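PDB 7JL4: E3 ubiquitin-protein ligase TRIM65 from Homo sapiens, which acts as an E3 ubiquitin ligase in innate immunity, autophagy and inflammation, ubiquitinating TNRC6A to restrain microRNAs, and is represented here by its PRY-SPRY (B30.2) domain. Local coordinates for residues 76-82 with 183-189. Numbering follows the deposited sequence.
Sequences EVRASDH and GRTLTLC
Two groups grip Ser80 OG. It accepts the backbone N-H of Thr185, with Ser80 OG to Thr185 N 2.9 Å and a nearly straight 170° at the hydrogen, and a water joins it to Gly183 O. Strands 72-79 and 185-188, on which the two segments lie, are antiparallel neighbours in one sheet of the B30.2/SPRY beta-sandwich. The hydroxyl sits between its own backbone N and carbonyl carbon (chi1 62°), which turns it to segment 183-189 where strand 72-79 ends. Ser80 N in turn donates to Thr185 O. Arg78 and Thr187 form a hydrogen-bonded pair, and a second water links Arg78 O to Thr187 OG1, which also bonds to Gln41. On the opposite face Val77, Ala79, Leu186 and Leu188 point into the sandwich. Leu186 CD2 lies 3.7 Å from Ala79 CB and 4.0 Å from Val77 CG1; Phe178 of the second sheet packs on Val77, Leu186 and Leu188.

Just before strand 185-188, Arg184 reaches across to the loop that follows strand 72-79. Its chain bends at chi2 and delivers Arg184 NE to His82 O at 2.8 Å, with the oxygen in the guanidinium plane. Asp81 OD2 lies over one face of that group, 3.5 Å from Arg184 NH2, so this salt bridge rests on charge alone. A leucine in place of Arg184 would probably leave His82 O without this donor and the Asp81 carboxylate without this countercharge. NH1 bonds back to Glu182 O. Arg184 NH2 approaches the His82 ring obliquely, 3.3 Å from His82 CE1, with the two planes 62° apart.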
loop_
_atom_site.group_PDB
_atom_site.type_symbol
_atom_site.label_atom_id
_atom_site.label_comp_id
_atom_site.label_asym_id
_atom_site.label_seq_id
_atom_site.Cartn_x
_atom_site.Cartn_y
_atom_site.Cartn_z
ATOM N N GLU A 76 4.894 -5.984 5.162
ATOM C CA GLU A 76 5.496 -6.164 3.849
ATOM C C GLU A 76 4.449 -6.638 2.852
ATOM O O GLU A 76 3.513 -7.363 3.196
ATOM C CB GLU A 76 6.674 -7.149 3.912
ATOM C CG GLU A 76 7.870 -6.548 4.655
ATOM C CD GLU A 76 8.974 -7.543 4.951
ATOM O OE1 GLU A 76 8.830 -8.730 4.592
ATOM O OE2 GLU A 76 10.026 -7.120 5.493
ATOM N N VAL A 77 4.623 -6.213 1.607
ATOM C CA VAL A 77 3.701 -6.482 0.507
ATOM C C VAL A 77 4.528 -6.913 -0.694
ATOM O O VAL A 77 5.585 -6.324 -0.952
ATOM C CB VAL A 77 2.876 -5.224 0.148
ATOM C CG1 VAL A 77 1.968 -5.485 -1.059
ATOM C CG2 VAL A 77 2.079 -4.724 1.338
ATOM N N ARG A 78 4.060 -7.911 -1.439
ATOM C CA ARG A 78 4.705 -8.286 -2.696
ATOM C C ARG A 78 3.846 -7.871 -3.887
ATOM O O ARG A 78 2.669 -8.231 -3.963
ATOM C CB ARG A 78 4.983 -9.780 -2.770
ATOM C CG ARG A 78 5.640 -10.138 -4.118
ATOM C CD ARG A 78 6.296 -11.481 -4.139
ATOM N NE ARG A 78 7.461 -11.585 -3.259
ATOM C CZ ARG A 78 8.680 -11.145 -3.573
ATOM N NH1 ARG A 78 8.897 -10.532 -4.730
ATOM N NH2 ARG A 78 9.679 -11.304 -2.721
ATOM N N ALA A 79 4.444 -7.150 -4.833
ATOM C CA ALA A 79 3.767 -6.746 -6.061
ATOM C C ALA A 79 4.168 -7.668 -7.208
ATOM O O ALA A 79 5.350 -7.983 -7.369
ATOM C CB ALA A 79 4.126 -5.297 -6.415
ATOM N N SER A 80 3.196 -8.073 -8.037
ATOM C CA SER A 80 3.542 -8.923 -9.183
ATOM C C SER A 80 4.320 -8.166 -10.250
ATOM O O SER A 80 4.955 -8.804 -11.105
ATOM C CB SER A 80 2.296 -9.523 -9.853
ATOM O OG SER A 80 1.442 -8.501 -10.367
ATOM N N ASP A 81 4.264 -6.836 -10.233
ATOM C CA ASP A 81 4.761 -6.003 -11.329
ATOM C C ASP A 81 4.715 -4.557 -10.855
ATOM O O ASP A 81 4.186 -4.261 -9.781
ATOM C CB ASP A 81 3.908 -6.179 -12.582
ATOM C CG ASP A 81 4.611 -5.722 -13.865
ATOM O OD1 ASP A 81 5.790 -5.287 -13.829
ATOM O OD2 ASP A 81 3.957 -5.833 -14.919
ATOM N N HIS A 82 5.258 -3.653 -11.681
ATOM C CA HIS A 82 5.127 -2.228 -11.414
ATOM C C HIS A 82 3.699 -1.772 -11.707
ATOM O O HIS A 82 2.867 -2.529 -12.213
ATOM C CB HIS A 82 6.114 -1.424 -12.261
ATOM C CG HIS A 82 5.930 -1.633 -13.734
ATOM N ND1 HIS A 82 4.836 -1.148 -14.416
ATOM C CD2 HIS A 82 6.664 -2.320 -14.636
ATOM C CE1 HIS A 82 4.919 -1.504 -15.687
ATOM N NE2 HIS A 82 6.021 -2.214 -15.847
ATOM N N GLY A 183 -4.332 -6.184 -14.307
ATOM C CA GLY A 183 -3.382 -7.275 -14.434
ATOM C C GLY A 183 -2.446 -7.459 -13.246
ATOM O O GLY A 183 -1.726 -8.470 -13.187
ATOM N N ARG A 184 -2.424 -6.521 -12.307
ATOM C CA ARG A 184 -1.472 -6.585 -11.212
ATOM C C ARG A 184 -2.067 -7.371 -10.055
ATOM O O ARG A 184 -3.280 -7.360 -9.840
ATOM C CB ARG A 184 -1.074 -5.185 -10.735
ATOM C CG ARG A 184 0.100 -4.583 -11.507
ATOM C CD ARG A 184 -0.261 -4.355 -12.987
ATOM N NE ARG A 184 0.837 -3.713 -13.708
ATOM C CZ ARG A 184 0.916 -3.573 -15.029
ATOM N NH1 ARG A 184 -0.026 -4.050 -15.839
ATOM N NH2 ARG A 184 1.975 -2.969 -15.545
ATOM N N THR A 185 -1.193 -8.057 -9.320
ATOM C CA THR A 185 -1.535 -8.731 -8.071
ATOM C C THR A 185 -0.733 -8.103 -6.939
ATOM O O THR A 185 0.453 -7.811 -7.111
ATOM C CB THR A 185 -1.236 -10.236 -8.156
ATOM O OG1 THR A 185 -2.087 -10.845 -9.128
ATOM C CG2 THR A 185 -1.454 -10.942 -6.810
ATOM N N LEU A 186 -1.379 -7.873 -5.785
ATOM C CA LEU A 186 -0.681 -7.522 -4.549
ATOM C C LEU A 186 -0.962 -8.588 -3.498
ATOM O O LEU A 186 -2.110 -9.019 -3.348
ATOM C CB LEU A 186 -1.111 -6.165 -3.987
ATOM C CG LEU A 186 -0.730 -4.887 -4.747
ATOM C CD1 LEU A 186 -1.296 -3.637 -4.067
ATOM C CD2 LEU A 186 0.774 -4.778 -4.821
ATOM N N THR A 187 0.084 -8.996 -2.769
ATOM C CA THR A 187 -0.017 -9.994 -1.703
ATOM C C THR A 187 0.466 -9.382 -0.389
ATOM O O THR A 187 1.609 -8.915 -0.306
ATOM C CB THR A 187 0.822 -11.226 -2.054
ATOM O OG1 THR A 187 0.470 -11.689 -3.372
ATOM C CG2 THR A 187 0.580 -12.330 -1.034
ATOM N N LEU A 188 -0.398 -9.378 0.632
ATOM C CA LEU A 188 -0.030 -8.917 1.971
ATOM C C LEU A 188 0.728 -10.044 2.665
ATOM O O LEU A 188 0.162 -11.110 2.915
ATOM C CB LEU A 188 -1.276 -8.542 2.767
ATOM C CG LEU A 188 -2.199 -7.526 2.077
ATOM C CD1 LEU A 188 -3.520 -7.421 2.797
ATOM C CD2 LEU A 188 -1.549 -6.179 2.008
ATOM N N CYS A 189 2.007 -9.827 2.965
ATOM C CA CYS A 189 2.841 -10.903 3.488
ATOM C C CYS A 189 2.583 -11.047 4.979
ATOM O O CYS A 189 2.437 -10.047 5.687
ATOM C CB CYS A 189 4.317 -10.607 3.243
ATOM S SG CYS A 189 4.743 -10.381 1.496
HETATM O O HOH W 1 1.761 -10.524 -5.317
HETATM O O HOH W 2 1.307 -8.820 -12.954
#